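Local coordinates for HTH-type transcriptional activator AmpR (Citrobacter freundii, PDB 3KOS), which regulates transcription of the AmpC beta-lactamase gene as a LysR-family activator, this chain being its effector-binding domain without the DNA-binding part, at residues Q11-G20 against P39-N50; A81-L91 against A146-V157. All blocks are in the same frame, centred on the assembly; numbering follows the deposited sequence.

Contact 1. Residues Q11-G20 against P39-N50. With MES (2-(N-morpholino)-ethanesulfonic acid), chain C.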
# COMPACT_ATOMS: atom_id res chain seq x y z
N GLN A 11 20.10 24.23 -4.64
CA GLN A 11 18.93 23.46 -4.21
C GLN A 11 19.05 23.05 -2.75
O GLN A 11 20.10 22.59 -2.31
CB GLN A 11 18.75 22.21 -5.07
CG GLN A 11 18.59 22.48 -6.56
CD GLN A 11 17.31 23.23 -6.87
OE1 GLN A 11 17.33 24.45 -7.10
NE2 GLN A 11 16.19 22.52 -6.88
N GLU A 12 17.97 23.21 -2.00
CA GLU A 12 17.97 22.87 -0.59
C GLU A 12 17.23 21.55 -0.45
O GLU A 12 16.14 21.39 -0.99
CB GLU A 12 17.27 23.96 0.22
CG GLU A 12 17.89 25.34 0.01
CD GLU A 12 17.19 26.44 0.79
OE1 GLU A 12 16.14 26.16 1.41
OE2 GLU A 12 17.69 27.59 0.79
N LYS A 13 17.84 20.60 0.25
CA LYS A 13 17.25 19.27 0.36
C LYS A 13 16.12 19.25 1.38
O LYS A 13 16.20 19.89 2.42
CB LYS A 13 18.33 18.26 0.74
CG LYS A 13 17.84 16.82 0.72
CD LYS A 13 19.00 15.86 0.82
CE LYS A 13 18.52 14.42 0.90
NZ LYS A 13 19.67 13.49 1.05
N LEU A 14 15.06 18.50 1.06
CA LEU A 14 13.96 18.29 1.99
C LEU A 14 13.52 16.83 1.87
O LEU A 14 13.17 16.38 0.79
CB LEU A 14 12.80 19.22 1.67
CG LEU A 14 11.50 19.06 2.46
CD1 LEU A 14 11.73 19.23 3.94
CD2 LEU A 14 10.46 20.06 1.98
N LYS A 15 13.53 16.11 2.99
CA LYS A 15 13.21 14.69 2.97
C LYS A 15 11.93 14.44 3.75
O LYS A 15 11.84 14.75 4.94
CB LYS A 15 14.38 13.87 3.55
CG LYS A 15 14.35 12.43 3.08
CD LYS A 15 15.44 11.54 3.71
CE LYS A 15 15.26 10.10 3.21
NZ LYS A 15 16.14 9.11 3.90
N ILE A 16 10.94 13.89 3.07
CA ILE A 16 9.64 13.70 3.69
C ILE A 16 9.12 12.28 3.49
O ILE A 16 9.11 11.78 2.37
CB ILE A 16 8.62 14.69 3.13
CG1 ILE A 16 9.13 16.13 3.33
CG2 ILE A 16 7.28 14.51 3.81
CD1 ILE A 16 8.07 17.19 3.16
N GLY A 17 8.71 11.65 4.58
CA GLY A 17 8.10 10.33 4.54
C GLY A 17 6.59 10.46 4.69
O GLY A 17 6.11 10.95 5.71
N VAL A 18 5.85 10.01 3.68
CA VAL A 18 4.42 10.27 3.60
C VAL A 18 3.62 8.97 3.64
O VAL A 18 3.90 8.06 2.87
CB VAL A 18 4.08 11.00 2.26
CG1 VAL A 18 2.59 11.37 2.22
CG2 VAL A 18 4.93 12.27 2.11
N VAL A 19 2.63 8.87 4.52
CA VAL A 19 1.78 7.67 4.52
C VAL A 19 1.18 7.51 3.12
O VAL A 19 0.72 8.48 2.52
CB VAL A 19 0.70 7.72 5.64
CG1 VAL A 19 -0.20 8.97 5.51
CG2 VAL A 19 -0.13 6.44 5.64
N GLY A 20 1.22 6.29 2.59
CA GLY A 20 0.93 6.09 1.18
C GLY A 20 -0.44 6.60 0.77
O GLY A 20 -0.62 7.16 -0.31
N PRO A 39 10.75 26.17 -6.61
CA PRO A 39 11.61 25.37 -7.49
C PRO A 39 13.00 25.12 -6.89
O PRO A 39 13.71 24.24 -7.38
CB PRO A 39 11.74 26.25 -8.74
CG PRO A 39 11.45 27.63 -8.25
CD PRO A 39 10.40 27.47 -7.21
N HIS A 40 13.37 25.87 -5.87
CA HIS A 40 14.71 25.77 -5.28
C HIS A 40 14.82 24.65 -4.26
O HIS A 40 15.90 24.43 -3.69
CB HIS A 40 15.08 27.09 -4.61
CG HIS A 40 14.12 27.52 -3.54
ND1 HIS A 40 12.88 28.06 -3.84
CD2 HIS A 40 14.20 27.48 -2.19
CE1 HIS A 40 12.25 28.35 -2.71
NE2 HIS A 40 13.03 28.00 -1.70
N ILE A 41 13.73 23.93 -4.01
CA ILE A 41 13.75 22.86 -3.03
C ILE A 41 13.84 21.49 -3.71
O ILE A 41 13.09 21.20 -4.64
CB ILE A 41 12.53 22.93 -2.09
CG1 ILE A 41 12.60 24.20 -1.24
CG2 ILE A 41 12.46 21.69 -1.19
CD1 ILE A 41 11.38 24.48 -0.42
N ASP A 42 14.80 20.68 -3.26
CA ASP A 42 15.02 19.33 -3.78
C ASP A 42 14.26 18.38 -2.86
O ASP A 42 14.73 18.00 -1.78
CB ASP A 42 16.52 19.04 -3.79
CG ASP A 42 16.84 17.60 -4.18
OD1 ASP A 42 15.98 16.91 -4.76
OD2 ASP A 42 17.98 17.17 -3.90
N LEU A 43 13.06 18.02 -3.29
CA LEU A 43 12.14 17.26 -2.45
C LEU A 43 12.34 15.76 -2.66
O LEU A 43 12.18 15.26 -3.77
CB LEU A 43 10.70 17.66 -2.77
CG LEU A 43 9.59 16.95 -2.01
CD1 LEU A 43 9.79 17.13 -0.53
CD2 LEU A 43 8.24 17.51 -2.45
N HIS A 44 12.70 15.06 -1.59
CA HIS A 44 12.86 13.61 -1.62
C HIS A 44 11.68 12.97 -0.92
O HIS A 44 11.58 13.01 0.31
CB HIS A 44 14.14 13.21 -0.90
CG HIS A 44 15.39 13.66 -1.59
ND1 HIS A 44 16.36 12.78 -2.03
CD2 HIS A 44 15.83 14.90 -1.93
CE1 HIS A 44 17.34 13.46 -2.60
NE2 HIS A 44 17.04 14.74 -2.55
N ILE A 45 10.77 12.37 -1.68
CA ILE A 45 9.59 11.76 -1.09
C ILE A 45 9.72 10.25 -1.01
O ILE A 45 10.15 9.61 -1.96
CB ILE A 45 8.35 12.07 -1.93
CG1 ILE A 45 8.11 13.58 -1.94
CG2 ILE A 45 7.14 11.33 -1.38
CD1 ILE A 45 6.96 13.98 -2.78
N SER A 46 9.35 9.70 0.14
CA SER A 46 9.25 8.25 0.30
C SER A 46 7.92 7.97 0.97
O SER A 46 7.39 8.84 1.66
CB SER A 46 10.41 7.71 1.15
OG SER A 46 10.41 8.31 2.43
N THR A 47 7.35 6.79 0.74
CA THR A 47 6.07 6.47 1.37
C THR A 47 6.26 5.43 2.47
O THR A 47 7.23 4.67 2.47
CB THR A 47 5.02 5.96 0.35
OG1 THR A 47 5.46 4.72 -0.21
CG2 THR A 47 4.81 6.99 -0.77
N HIS A 48 5.31 5.39 3.39
CA HIS A 48 5.33 4.43 4.48
C HIS A 48 3.90 4.00 4.79
O HIS A 48 2.95 4.53 4.20
CB HIS A 48 6.03 5.02 5.72
CG HIS A 48 5.43 6.30 6.22
ND1 HIS A 48 4.26 6.35 6.95
CD2 HIS A 48 5.87 7.59 6.14
CE1 HIS A 48 3.99 7.60 7.27
NE2 HIS A 48 4.95 8.37 6.79
N ASN A 49 3.74 3.02 5.68
CA ASN A 49 2.40 2.54 6.01
C ASN A 49 1.92 3.04 7.37
O ASN A 49 1.17 2.36 8.08
CB ASN A 49 2.30 1.01 5.90
CG ASN A 49 3.15 0.28 6.92
OD1 ASN A 49 3.91 0.89 7.69
ND2 ASN A 49 3.02 -1.04 6.96
N ASN A 50 2.36 4.25 7.73
CA ASN A 50 2.00 4.89 8.99
C ASN A 50 2.76 4.38 10.20
O ASN A 50 2.65 4.95 11.28
CB ASN A 50 0.50 4.83 9.27
CG ASN A 50 -0.02 6.12 9.86
OD1 ASN A 50 0.21 7.19 9.29
ND2 ASN A 50 -0.70 6.03 10.99
O1 MES C . 14.94 12.83 -6.40
C2 MES C . 16.25 13.28 -6.61
C3 MES C . 16.28 14.52 -7.52
N4 MES C . 15.47 15.61 -6.94
C5 MES C . 14.11 15.19 -6.50
C6 MES C . 14.01 13.77 -5.92
C7 MES C . 15.43 16.88 -7.75
C8 MES C . 16.73 17.62 -7.76
S MES C . 16.95 18.99 -8.16
O1S MES C . 18.55 19.19 -8.32
O2S MES C . 16.32 19.80 -6.92
O3S MES C . 16.11 19.23 -9.51

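Contact 2. Residues A81-L91 against A146-V157. Unlike the reference sequence in segment 146-157: Ala148 (reference Gly).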
# COMPACT_ATOMS: atom_id res chain seq x y z
N ALA A 81 -9.99 13.31 7.88
CA ALA A 81 -9.92 11.98 7.30
C ALA A 81 -11.16 11.17 7.68
O ALA A 81 -11.06 10.00 8.06
CB ALA A 81 -8.64 11.27 7.76
N LEU A 82 -12.33 11.80 7.57
CA LEU A 82 -13.59 11.14 7.91
C LEU A 82 -13.77 9.85 7.13
O LEU A 82 -13.57 9.80 5.92
CB LEU A 82 -14.76 12.08 7.65
CG LEU A 82 -14.72 13.39 8.43
CD1 LEU A 82 -16.01 14.18 8.21
CD2 LEU A 82 -14.51 13.11 9.91
N MSE A 83 -14.17 8.80 7.84
CA MSE A 83 -14.28 7.46 7.25
C MSE A 83 -15.71 7.00 7.07
O MSE A 83 -16.59 7.30 7.89
CB MSE A 83 -13.56 6.44 8.10
CG MSE A 83 -12.09 6.76 8.29
SE MSE A 83 -11.26 5.45 9.48
CE MSE A 83 -12.81 4.36 9.88
N SER A 84 -15.94 6.23 6.01
CA SER A 84 -17.26 5.70 5.72
C SER A 84 -17.08 4.39 4.95
O SER A 84 -16.01 4.15 4.37
CB SER A 84 -18.05 6.72 4.91
OG SER A 84 -19.43 6.42 4.87
N PRO A 85 -18.10 3.52 4.96
CA PRO A 85 -17.98 2.28 4.18
C PRO A 85 -17.79 2.58 2.69
O PRO A 85 -18.35 3.54 2.18
CB PRO A 85 -19.33 1.60 4.42
CG PRO A 85 -19.70 2.03 5.80
CD PRO A 85 -19.23 3.47 5.90
N LEU A 86 -16.99 1.75 2.04
CA LEU A 86 -16.70 1.89 0.62
C LEU A 86 -16.65 0.51 0.01
O LEU A 86 -16.01 -0.37 0.57
CB LEU A 86 -15.34 2.57 0.43
CG LEU A 86 -15.22 4.01 0.91
CD1 LEU A 86 -13.75 4.42 0.97
CD2 LEU A 86 -16.01 4.95 -0.01
N CYS A 87 -17.30 0.31 -1.13
CA CYS A 87 -17.34 -1.02 -1.73
C CYS A 87 -17.52 -0.94 -3.24
O CYS A 87 -17.76 0.13 -3.80
CB CYS A 87 -18.44 -1.86 -1.09
SG CYS A 87 -20.09 -1.19 -1.41
N SER A 88 -17.37 -2.09 -3.90
CA SER A 88 -17.54 -2.13 -5.35
C SER A 88 -18.99 -1.86 -5.69
O SER A 88 -19.88 -2.11 -4.87
CB SER A 88 -17.12 -3.48 -5.90
OG SER A 88 -17.97 -4.51 -5.42
N PRO A 89 -19.25 -1.35 -6.90
CA PRO A 89 -20.63 -1.14 -7.34
C PRO A 89 -21.43 -2.44 -7.26
O PRO A 89 -22.62 -2.41 -6.95
CB PRO A 89 -20.47 -0.69 -8.80
CG PRO A 89 -19.11 -0.06 -8.85
CD PRO A 89 -18.27 -0.91 -7.92
N THR A 90 -20.78 -3.57 -7.50
CA THR A 90 -21.46 -4.86 -7.44
C THR A 90 -21.92 -5.23 -6.02
O THR A 90 -23.04 -5.73 -5.84
CB THR A 90 -20.59 -6.00 -8.04
OG1 THR A 90 -20.51 -5.83 -9.46
CG2 THR A 90 -21.20 -7.36 -7.75
N LEU A 91 -21.09 -4.98 -5.02
CA LEU A 91 -21.52 -5.21 -3.65
C LEU A 91 -22.57 -4.18 -3.25
O LEU A 91 -23.49 -4.48 -2.49
CB LEU A 91 -20.35 -5.16 -2.66
CG LEU A 91 -19.72 -6.51 -2.35
CD1 LEU A 91 -19.08 -7.11 -3.60
CD2 LEU A 91 -18.70 -6.40 -1.24
N ALA A 146 -11.11 -4.01 -1.87
CA ALA A 146 -12.52 -3.62 -2.00
C ALA A 146 -12.97 -3.51 -3.46
O ALA A 146 -14.07 -3.94 -3.81
CB ALA A 146 -12.79 -2.31 -1.24
N GLN A 147 -12.13 -2.94 -4.32
CA GLN A 147 -12.48 -2.86 -5.74
C GLN A 147 -12.68 -4.25 -6.32
O GLN A 147 -13.51 -4.43 -7.22
CB GLN A 147 -11.41 -2.13 -6.54
CG GLN A 147 -11.32 -0.65 -6.28
CD GLN A 147 -10.12 -0.07 -6.96
OE1 GLN A 147 -10.09 0.08 -8.18
NE2 GLN A 147 -9.10 0.25 -6.17
N ALA A 148 -11.94 -5.22 -5.81
CA ALA A 148 -12.02 -6.61 -6.29
C ALA A 148 -13.23 -7.33 -5.72
O ALA A 148 -13.47 -8.50 -6.05
CB ALA A 148 -10.74 -7.38 -5.94
N GLY A 149 -13.98 -6.66 -4.86
CA GLY A 149 -15.13 -7.26 -4.21
C GLY A 149 -14.81 -8.22 -3.08
O GLY A 149 -15.61 -9.10 -2.77
N MSE A 150 -13.64 -8.07 -2.45
CA MSE A 150 -13.27 -8.97 -1.36
C MSE A 150 -14.10 -8.72 -0.10
O MSE A 150 -14.23 -9.58 0.76
CB MSE A 150 -11.77 -8.88 -1.03
CG MSE A 150 -10.82 -9.25 -2.18
SE MSE A 150 -11.09 -11.14 -2.69
CE MSE A 150 -10.50 -11.95 -1.01
N GLY A 151 -14.65 -7.52 0.02
CA GLY A 151 -15.45 -7.16 1.17
C GLY A 151 -15.75 -5.68 1.16
O GLY A 151 -15.42 -4.98 0.20
N VAL A 152 -16.40 -5.21 2.22
CA VAL A 152 -16.70 -3.80 2.37
C VAL A 152 -15.61 -3.16 3.22
O VAL A 152 -15.32 -3.64 4.32
CB VAL A 152 -18.07 -3.59 3.03
CG1 VAL A 152 -18.36 -2.09 3.21
CG2 VAL A 152 -19.15 -4.25 2.19
N ALA A 153 -14.99 -2.11 2.69
CA ALA A 153 -13.92 -1.41 3.39
C ALA A 153 -14.48 -0.24 4.19
O ALA A 153 -15.60 0.20 3.98
CB ALA A 153 -12.92 -0.88 2.37
N ILE A 154 -13.69 0.26 5.13
CA ILE A 154 -13.99 1.53 5.75
C ILE A 154 -12.70 2.33 5.80
O ILE A 154 -11.68 1.85 6.32
CB ILE A 154 -14.67 1.36 7.15
CG1 ILE A 154 -15.10 2.73 7.70
CG2 ILE A 154 -13.76 0.60 8.11
CD1 ILE A 154 -16.00 2.63 8.94
N ALA A 155 -12.73 3.53 5.24
CA ALA A 155 -11.51 4.29 5.03
C ALA A 155 -11.81 5.77 4.82
O ALA A 155 -12.96 6.16 4.64
CB ALA A 155 -10.74 3.73 3.83
N PRO A 156 -10.76 6.62 4.86
CA PRO A 156 -10.99 8.06 4.67
C PRO A 156 -11.46 8.37 3.25
O PRO A 156 -10.70 8.25 2.29
CB PRO A 156 -9.60 8.66 4.91
CG PRO A 156 -8.94 7.71 5.85
CD PRO A 156 -9.40 6.34 5.35
N VAL A 157 -12.71 8.78 3.13
CA VAL A 157 -13.33 8.88 1.81
C VAL A 157 -12.63 9.89 0.91
O VAL A 157 -12.52 9.67 -0.30
CB VAL A 157 -14.84 9.22 1.91
CG1 VAL A 157 -15.55 8.22 2.80
CG2 VAL A 157 -15.04 10.61 2.46
O HOH W 1 -16.19 -4.20 -2.22

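Contact 1. Residues Q11-G20 against P39-N50
The contact is the parallel strand pair of a beta-alpha-beta unit in the LysR effector-binding domain, and helix 20-37 makes the crossover. Backbone bonds alternate along the pair from Glu12 N to His40 O (2.9 Å) as far as Gly20 N to His48 O. The bend at chi2 (-66°) brings the Gln11 amide to the residues just before strand 41-48. Gln11 NE2 gives a hydrogen to Pro39 O in the carbonyl plane, 3.1 Å away, and another to sulfonate O2S of MES, a buffer molecule probably from the crystallisation liquor. Asp42 is also shared: OD1 accepts from MES N4 at 2.6 Å, and OD2 accepts from His44 NE2 at 2.9 Å. That bond restrains the rotation of the His44 ring. Lys13 CE sits over one face, 3.8 Å from the His44 centroid, in a CH-pi contact; MES C2 lies over the opposite face. Farther along, the His48 ring lies over the Val18-Val19 peptide, and its NE2 makes a weak bond to Gly17 O. Leu14 CD2 and Leu43 CD1 meet at 3.9 Å on the other sheet face. There Leu14 packs against helix 194-209, while Leu43 and Ile45 pack on helix 20-37. Strand 61-66 flanks 12-19, and the second subunit bonds to the backbone of Ile45 and Thr47.

Contact 2. Residues A81-L91 against A146-V157
Ala146, in the last turn of helix 139-147, faces Ser88, whose CB lies 3.7 Å from Ala146 O. Ala146 O accepts from Gly149 N, in the Schellman motif that ends the helix, where Gly149 has positive phi. A water joins the two segments here. It accepts from Ser88 N, gives Ala146 O a second bond and donates to Gly151 O at 2.7 Å. Ser88 is the N-cap of helix 89-92, and its OG accepts from Leu91 N. The side chain of Leu91 reaches back over the turn: CD1 approaches Gly149 CA, and CD2 lies 3.9 Å from Gly151 O. Val152 splits its two methyls. CG1, anti to the backbone N (chi1 179°), meets Pro85 CB, while CG2 touches Cys87 CB and Leu91 CD2. The antiparallel pairing then begins. Ala153 and Leu86 form a hydrogen-bonded pair, with Leu86 N to Ala153 O at 2.8 Å and a second bond returning from Ala153 N. Ile154 sits opposite Pro85 in a non-hydrogen-bonded pair. Ile154 CG1 meets Met83 CE at 3.6 Å, the two side chains crossing at about a right angle; Met83 is a selenomethionine. Ala155 pairs with Ser84 by longer bonds, the one from Ala155 N being weak; the Ser84 hydroxyl bonds to Thr175 O. Pro156 lays its ring against Ala81 CB and Met83 CG. Val157 N donates a hydrogen bond to Leu82 O at 3.1 Å, and Val157 CG1 lies 3.6 Å from Ser84 CB. Pro85 and Pro156 fall at non-hydrogen-bonded pairs, where no N-H to the partner strand is needed. The side chains meeting across the pair are almost all apolar, so backbone bonds and one bridging water carry the polar part of this buried contact.

Both contacts belong to the same mixed sheet and include its two outermost strands within the chain, 41-48 and 153-156. They lie on opposite sides of the chain's centre, about 29 Å apart between centres. Contact 1 pairs parallel strands through a single crossover helix; contact 2 pairs antiparallel strands from distant parts of the sequence. Contact 2 is buried and chiefly apolar. Contact 1 has a core-like face under helices, but its other face and its start are more exposed and carry polar groups, of which the Gln11 amide and Asp42 carboxylate bind a buffer molecule. The second subunit bonds to the edge strand of contact 1, whereas at contact 2 it packs on Gln147 and Met150.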